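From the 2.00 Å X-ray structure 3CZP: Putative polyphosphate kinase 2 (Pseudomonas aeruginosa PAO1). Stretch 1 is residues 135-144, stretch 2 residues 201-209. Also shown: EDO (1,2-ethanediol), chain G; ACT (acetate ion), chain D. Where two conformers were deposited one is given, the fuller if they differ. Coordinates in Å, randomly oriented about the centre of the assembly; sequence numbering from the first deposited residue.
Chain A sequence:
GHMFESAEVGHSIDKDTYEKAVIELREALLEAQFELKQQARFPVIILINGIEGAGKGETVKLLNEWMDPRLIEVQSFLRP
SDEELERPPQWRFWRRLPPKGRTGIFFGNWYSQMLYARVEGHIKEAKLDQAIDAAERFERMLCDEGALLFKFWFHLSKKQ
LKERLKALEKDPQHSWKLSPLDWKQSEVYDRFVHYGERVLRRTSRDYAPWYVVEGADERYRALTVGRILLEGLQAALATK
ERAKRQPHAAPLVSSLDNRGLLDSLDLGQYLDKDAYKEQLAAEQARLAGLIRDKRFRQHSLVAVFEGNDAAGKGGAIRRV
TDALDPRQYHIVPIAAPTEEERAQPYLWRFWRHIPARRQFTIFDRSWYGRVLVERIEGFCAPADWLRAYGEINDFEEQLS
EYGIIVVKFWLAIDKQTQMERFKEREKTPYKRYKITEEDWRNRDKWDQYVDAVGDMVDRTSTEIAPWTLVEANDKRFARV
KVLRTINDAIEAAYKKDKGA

Stretch 1 (135-144) AERFERMLCD
Stretch 2 201-209: RRTSRDYAP

Residues 135-144 form continuous α-helix, already under way before A135, with phi/psi near -63/-43 throughout and i to i+4 hydrogen bonds such as E139 N to A135 O (2.8 Å) and D144 N to R140 O (2.7 Å). Stretch 2 starts as the last turn of another helix, 201-203. T203 relaxes to -118/3, S204 leaves helical space at -86/114, and R205 is extended at -126/162. D206 (-62/-36) and Y207 (-86/-9) then make a turn, closed by R205 N to A208 O (3.2 Å) and A208 N to R205 O (3.1 Å), before A208 (-157/79) and P209 (-72/157) extend again. The chain runs along the helix in the same general direction: the CA of E136 lies 5.5 Å from the CA of T203, and the CA of C143 lies 7.1 Å from the CA of Y207. Together the stretches bury 412 Å².

E136, E139 and C143 direct their CA-to-CB bonds toward stretch 2, as the helical repeat allows. E136 (chi1 t, chi2 m) is the electrostatic centre. Its OE2 accepts a hydrogen bond from R205 NE (3.2 Å, 139°) within a salt bridge, and another from R140 NH2 (2.9 Å, 148°), one turn along its own helix. One carboxylate oxygen thus serves two arginines, and its negative charge offsets the repulsion expected where R140 NH2 approaches R205 NE at 3.7 Å. R140 (t, t, m) starts sideways, but its long chain brings the guanidinium nearer; the CA-to-CB bond of R205 (m, m, t) points toward the helix.

Y207 (chi1 54°, p; chi2 80°) gives the largest covered area, 96 Å². Its OH sits over one face of the R140 guanidinium, 3.2 Å from R140 NH2, and also 3.2 Å from E136 OE2; the angles are poor for hydrogen bonding in both cases. Farther along, C143 (m), small and polarizable, fits beside the Y207 ring and A208: its CB meets Y207 CD1 at 3.9 Å, its SG meets A208 CB at 4.0 Å, and the sulfur lies at the ring edge, 5.2 Å from the centroid of Y207.

At the buried T203 end, E139 OE1 (E139 is m, t) and T203 O are 4.2 Å apart and, both being acceptors, have no proton to share. A water bridges them, donating to E139 OE1 (2.9 Å) and to T203 O (3.1 Å), so two acceptors are reconciled.

Two small molecules, probably from the crystallization liquor, sit beside Y207 and D206: ethanediol C1 lies over one face of the Y207 ring, 3.5 Å from Y207 CG, and acetate O accepts from D206 N (3.2 Å, 168°).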

ATOM      1  N   ALA A 135      15.900   9.935  15.349  1.00 19.81           N
ATOM      2  CA  ALA A 135      14.972  10.904  14.864  1.00 20.21           C
ATOM      3  C   ALA A 135      15.747  11.947  14.061  1.00 21.32           C
ATOM      4  O   ALA A 135      15.355  12.284  12.922  1.00 20.61           O
ATOM      5  CB  ALA A 135      14.213  11.570  16.033  1.00 19.70           C
ATOM      6  N   GLU A 136      16.856  12.421  14.629  1.00 18.80           N
ATOM      7  CA  GLU A 136      17.647  13.423  13.952  1.00 19.57           C
ATOM      8  C   GLU A 136      18.049  12.860  12.593  1.00 18.50           C
ATOM      9  O   GLU A 136      17.888  13.512  11.583  1.00 18.72           O
ATOM     10  CB  GLU A 136      18.826  13.879  14.826  1.00 20.44           C
ATOM     11  CG  GLU A 136      19.614  15.087  14.383  1.00 20.96           C
ATOM     12  CD  GLU A 136      20.575  14.828  13.226  1.00 26.07           C
ATOM     13  OE1 GLU A 136      21.017  13.687  12.964  1.00 22.51           O
ATOM     14  OE2 GLU A 136      20.876  15.824  12.549  1.00 33.81           O
ATOM     15  N   ARG A 137      18.543  11.628  12.548  1.00 20.82           N
ATOM     16  CA  ARG A 137      18.996  11.020  11.287  1.00 20.83           C
ATOM     17  C   ARG A 137      17.818  10.795  10.268  1.00 19.93           C
ATOM     18  O   ARG A 137      18.006  10.942   9.073  1.00 20.04           O
ATOM     19  CB  ARG A 137      19.789   9.725  11.563  1.00 21.44           C
ATOM     20  CG  ARG A 137      21.166   9.980  12.226  1.00 21.46           C
ATOM     21  CD  ARG A 137      22.017   8.702  12.409  1.00 27.09           C
ATOM     22  NE  ARG A 137      21.223   7.493  12.759  1.00 32.86           N
ATOM     23  CZ  ARG A 137      20.983   7.006  13.987  1.00 32.33           C
ATOM     24  NH1 ARG A 137      21.460   7.567  15.066  1.00 30.56           N
ATOM     25  NH2 ARG A 137      20.243   5.918  14.120  1.00 34.49           N
ATOM     26  N   PHE A 138      16.689  10.335  10.758  1.00 19.31           N
ATOM     27  CA  PHE A 138      15.490  10.097   9.947  1.00 19.98           C
ATOM     28  C   PHE A 138      15.059  11.445   9.341  1.00 20.48           C
ATOM     29  O   PHE A 138      14.995  11.586   8.126  1.00 19.18           O
ATOM     30  CB  PHE A 138      14.435   9.456  10.825  1.00 20.41           C
ATOM     31  CG  PHE A 138      13.120   9.212  10.156  1.00 19.15           C
ATOM     32  CD1 PHE A 138      13.003   8.401   9.094  1.00 18.82           C
ATOM     33  CD2 PHE A 138      11.970   9.837  10.627  1.00 21.04           C
ATOM     34  CE1 PHE A 138      11.787   8.209   8.480  1.00 20.20           C
ATOM     35  CE2 PHE A 138      10.770   9.608  10.039  1.00 22.30           C
ATOM     36  CZ  PHE A 138      10.679   8.789   8.960  1.00 23.09           C
ATOM     37  N   GLU A 139      14.859  12.452  10.188  1.00 19.31           N
ATOM     38  CA  GLU A 139      14.468  13.779   9.678  1.00 19.46           C
ATOM     39  C   GLU A 139      15.451  14.353   8.691  1.00 20.16           C
ATOM     40  O   GLU A 139      15.036  14.944   7.702  1.00 18.20           O
ATOM     41  CB  GLU A 139      14.228  14.765  10.767  1.00 17.90           C
ATOM     42  CG  GLU A 139      13.079  14.267  11.631  1.00 19.03           C
ATOM     43  CD  GLU A 139      12.746  15.124  12.747  1.00 18.28           C
ATOM     44  OE1 GLU A 139      13.360  16.209  12.878  1.00 21.03           O
ATOM     45  OE2 GLU A 139      11.844  14.673  13.551  1.00 18.16           O
ATOM     46  N   ARG A 140      16.732  14.149   8.950  1.00 21.17           N
ATOM     47  CA  ARG A 140      17.759  14.694   8.028  1.00 21.94           C
ATOM     48  C   ARG A 140      17.640  14.115   6.624  1.00 22.48           C
ATOM     49  O   ARG A 140      17.831  14.827   5.616  1.00 21.98           O
ATOM     50  CB  ARG A 140      19.151  14.484   8.596  1.00 20.98           C
ATOM     51  CG  ARG A 140      20.263  15.160   7.821  1.00 20.77           C
ATOM     52  CD  ARG A 140      21.646  14.774   8.295  1.00 25.87           C
ATOM     53  NE  ARG A 140      21.915  15.509   9.523  1.00 31.37           N
ATOM     54  CZ  ARG A 140      22.424  16.747   9.586  1.00 32.66           C
ATOM     55  NH1 ARG A 140      22.818  17.408   8.486  1.00 34.58           N
ATOM     56  NH2 ARG A 140      22.553  17.322  10.768  1.00 29.80           N
HETATM   57  N   MSE A 141      17.356  12.818   6.566  1.00 22.10           N
HETATM   58  CA  MSE A 141      17.272  12.116   5.295  0.50 23.13           C
HETATM   59  C   MSE A 141      16.030  12.577   4.528  1.00 21.17           C
HETATM   60  O   MSE A 141      16.055  12.756   3.334  1.00 19.11           O
HETATM   61  CB  MSE A 141      17.241  10.604   5.568  0.50 23.38           C
HETATM   62  CG  MSE A 141      16.899   9.731   4.371  0.50 23.39           C
HETATM   63 SE   MSE A 141      16.907   7.836   4.796  0.60 30.28          SE
HETATM   64  CE  MSE A 141      15.804   7.894   6.404  0.50 20.78           C
ATOM     65  N   LEU A 142      14.935  12.724   5.248  1.00 19.30           N
ATOM     66  CA  LEU A 142      13.705  13.197   4.642  1.00 19.63           C
ATOM     67  C   LEU A 142      13.846  14.537   4.061  1.00 19.18           C
ATOM     68  O   LEU A 142      13.348  14.762   2.952  1.00 21.38           O
ATOM     69  CB  LEU A 142      12.582  13.276   5.637  1.00 18.38           C
ATOM     70  CG  LEU A 142      12.118  11.960   6.197  1.00 20.29           C
ATOM     71  CD1 LEU A 142      10.916  12.223   7.130  1.00 19.43           C
ATOM     72  CD2 LEU A 142      11.764  10.967   5.070  1.00 17.45           C
ATOM     73  N   CYS A 143      14.494  15.427   4.795  1.00 20.30           N
ATOM     74  CA  CYS A 143      14.770  16.791   4.321  1.00 21.05           C
ATOM     75  C   CYS A 143      15.805  16.813   3.228  1.00 21.07           C
ATOM     76  O   CYS A 143      15.679  17.593   2.287  1.00 21.49           O
ATOM     77  CB  CYS A 143      15.198  17.717   5.467  1.00 22.25           C
ATOM     78  SG  CYS A 143      13.892  17.974   6.655  1.00 23.67           S
ATOM     79  N   ASP A 144      16.820  15.962   3.332  1.00 21.07           N
ATOM     80  CA  ASP A 144      17.801  15.771   2.210  1.00 19.92           C
ATOM     81  C   ASP A 144      17.117  15.290   0.921  1.00 20.18           C
ATOM     82  O   ASP A 144      17.494  15.660  -0.162  1.00 19.82           O
ATOM     83  CB  ASP A 144      18.862  14.740   2.599  1.00 19.53           C
ATOM     84  CG  ASP A 144      19.971  15.300   3.473  1.00 19.58           C
ATOM     85  OD1 ASP A 144      20.170  16.538   3.515  1.00 19.83           O
ATOM     86  OD2 ASP A 144      20.670  14.496   4.145  1.00 18.97           O
ATOM     87  N   ARG A 201      16.412  20.472  21.990  1.00 25.82           N
ATOM     88  CA  ARG A 201      17.743  20.970  21.737  1.00 24.88           C
ATOM     89  C   ARG A 201      18.479  20.157  20.683  1.00 24.68           C
ATOM     90  O   ARG A 201      19.186  20.711  19.797  1.00 25.35           O
ATOM     91  CB  ARG A 201      18.518  21.019  23.070  1.00 25.69           C
ATOM     92  CG  ARG A 201      20.049  21.231  22.987  1.00 27.72           C
ATOM     93  CD  ARG A 201      20.429  22.642  22.480  1.00 29.52           C
ATOM     94  NE  ARG A 201      21.884  22.733  22.387  1.00 27.77           N
ATOM     95  CZ  ARG A 201      22.677  23.135  23.363  1.00 28.89           C
ATOM     96  NH1 ARG A 201      24.000  23.153  23.155  1.00 27.11           N
ATOM     97  NH2 ARG A 201      22.140  23.497  24.544  1.00 27.49           N
ATOM     98  N   ARG A 202      18.352  18.840  20.779  1.00 23.89           N
ATOM     99  CA  ARG A 202      19.101  17.926  19.941  1.00 23.18           C
ATOM    100  C   ARG A 202      18.550  17.761  18.512  1.00 23.17           C
ATOM    101  O   ARG A 202      19.265  17.353  17.602  1.00 23.35           O
ATOM    102  CB  ARG A 202      19.211  16.561  20.653  1.00 23.35           C
ATOM    103  CG  ARG A 202      19.902  16.678  21.982  1.00 22.44           C
ATOM    104  CD  ARG A 202      20.277  15.380  22.596  1.00 23.93           C
ATOM    105  NE  ARG A 202      20.870  15.559  23.923  1.00 22.00           N
ATOM    106  CZ  ARG A 202      21.293  14.567  24.687  1.00 25.63           C
ATOM    107  NH1 ARG A 202      21.811  14.844  25.886  1.00 28.15           N
ATOM    108  NH2 ARG A 202      21.211  13.311  24.273  1.00 20.65           N
ATOM    109  N   THR A 203      17.277  18.065  18.328  1.00 23.57           N
ATOM    110  CA  THR A 203      16.599  17.802  17.064  1.00 23.67           C
ATOM    111  C   THR A 203      16.105  19.053  16.379  1.00 24.55           C
ATOM    112  O   THR A 203      15.457  18.970  15.322  1.00 27.13           O
ATOM    113  CB  THR A 203      15.439  16.815  17.260  1.00 22.34           C
ATOM    114  OG1 THR A 203      14.495  17.399  18.148  1.00 22.44           O
ATOM    115  CG2 THR A 203      15.980  15.452  17.789  1.00 21.27           C
ATOM    116  N   SER A 204      16.382  20.201  16.953  1.00 25.28           N
ATOM    117  CA  SER A 204      16.099  21.451  16.272  1.00 26.24           C
ATOM    118  C   SER A 204      17.283  21.786  15.367  1.00 26.59           C
ATOM    119  O   SER A 204      18.343  22.051  15.830  1.00 28.02           O
ATOM    120  CB  SER A 204      15.840  22.588  17.258  1.00 26.14           C
ATOM    121  OG  SER A 204      15.109  23.611  16.559  1.00 26.68           O
ATOM    122  N   ARG A 205      17.068  21.783  14.070  1.00 26.36           N
ATOM    123  CA  ARG A 205      18.109  21.988  13.067  1.00 26.73           C
ATOM    124  C   ARG A 205      17.678  23.117  12.170  1.00 27.28           C
ATOM    125  O   ARG A 205      16.480  23.477  12.121  1.00 27.41           O
ATOM    126  CB  ARG A 205      18.295  20.728  12.214  1.00 27.57           C
ATOM    127  CG  ARG A 205      18.845  19.584  12.950  1.00 29.30           C
ATOM    128  CD  ARG A 205      20.314  19.807  13.123  1.00 30.71           C
ATOM    129  NE  ARG A 205      20.950  18.719  13.838  1.00 34.14           N
ATOM    130  CZ  ARG A 205      21.015  18.615  15.152  1.00 29.51           C
ATOM    131  NH1 ARG A 205      20.507  19.555  15.910  1.00 31.77           N
ATOM    132  NH2 ARG A 205      21.650  17.591  15.687  1.00 29.46           N
ATOM    133  N   ASP A 206      18.635  23.681  11.463  1.00 27.80           N
ATOM    134  CA  ASP A 206      18.356  24.813  10.571  1.00 29.61           C
ATOM    135  C   ASP A 206      17.366  24.417   9.440  1.00 29.54           C
ATOM    136  O   ASP A 206      16.503  25.220   9.015  1.00 31.26           O
ATOM    137  CB  ASP A 206      19.663  25.337   9.981  1.00 30.21           C
ATOM    138  CG  ASP A 206      20.501  26.141  10.996  1.00 34.47           C
ATOM    139  OD1 ASP A 206      20.036  26.397  12.167  1.00 37.80           O
ATOM    140  OD2 ASP A 206      21.646  26.489  10.603  1.00 35.85           O
ATOM    141  N   TYR A 207      17.482  23.186   8.964  1.00 29.69           N
ATOM    142  CA  TYR A 207      16.581  22.660   7.899  1.00 27.94           C
ATOM    143  C   TYR A 207      15.285  22.063   8.435  1.00 27.26           C
ATOM    144  O   TYR A 207      14.430  21.695   7.669  1.00 25.39           O
ATOM    145  CB  TYR A 207      17.326  21.604   7.071  1.00 28.10           C
ATOM    146  CG  TYR A 207      17.894  20.513   7.929  1.00 27.89           C
ATOM    147  CD1 TYR A 207      17.095  19.491   8.385  1.00 26.63           C
ATOM    148  CD2 TYR A 207      19.206  20.560   8.363  1.00 27.89           C
ATOM    149  CE1 TYR A 207      17.561  18.541   9.199  1.00 24.81           C
ATOM    150  CE2 TYR A 207      19.695  19.572   9.168  1.00 26.00           C
ATOM    151  CZ  TYR A 207      18.877  18.567   9.552  1.00 24.78           C
ATOM    152  OH  TYR A 207      19.348  17.627  10.366  1.00 27.58           O
ATOM    153  N   ALA A 208      15.163  21.899   9.757  1.00 26.87           N
ATOM    154  CA  ALA A 208      13.935  21.417  10.353  1.00 26.86           C
ATOM    155  C   ALA A 208      13.900  21.876  11.847  1.00 27.20           C
ATOM    156  O   ALA A 208      14.251  21.125  12.763  1.00 26.03           O
ATOM    157  CB  ALA A 208      13.829  19.919  10.192  1.00 25.17           C
ATOM    158  N   PRO A 209      13.549  23.167  12.068  1.00 28.00           N
ATOM    159  CA  PRO A 209      13.515  23.762  13.398  1.00 27.74           C
ATOM    160  C   PRO A 209      12.349  23.245  14.234  1.00 26.70           C
ATOM    161  O   PRO A 209      11.325  22.835  13.686  1.00 25.96           O
ATOM    162  CB  PRO A 209      13.302  25.242  13.102  1.00 28.41           C
ATOM    163  CG  PRO A 209      13.554  25.406  11.660  1.00 28.72           C
ATOM    164  CD  PRO A 209      13.211  24.155  11.031  1.00 28.02           C
TER
HETATM  165  C1  EDO G 604      19.253  18.634   5.248  1.00 59.67           C
HETATM  166  O1  EDO G 604      18.867  19.392   4.080  1.00 60.83           O
HETATM  167  C2  EDO G 604      20.735  18.878   5.598  1.00 59.86           C
HETATM  168  O2  EDO G 604      21.547  17.683   5.574  1.00 57.48           O
HETATM  169  C   ACT D 607      22.200  22.175  11.058  1.00 56.34           C
HETATM  170  O   ACT D 607      21.740  22.890  11.995  1.00 55.78           O
HETATM  171  OXT ACT D 607      22.856  21.154  11.395  1.00 56.60           O
HETATM  172  CH3 ACT D 607      21.995  22.493   9.602  1.00 55.75           C
HETATM  173  O   HOH W   1      16.191  16.813  13.246  1.00 25.00           O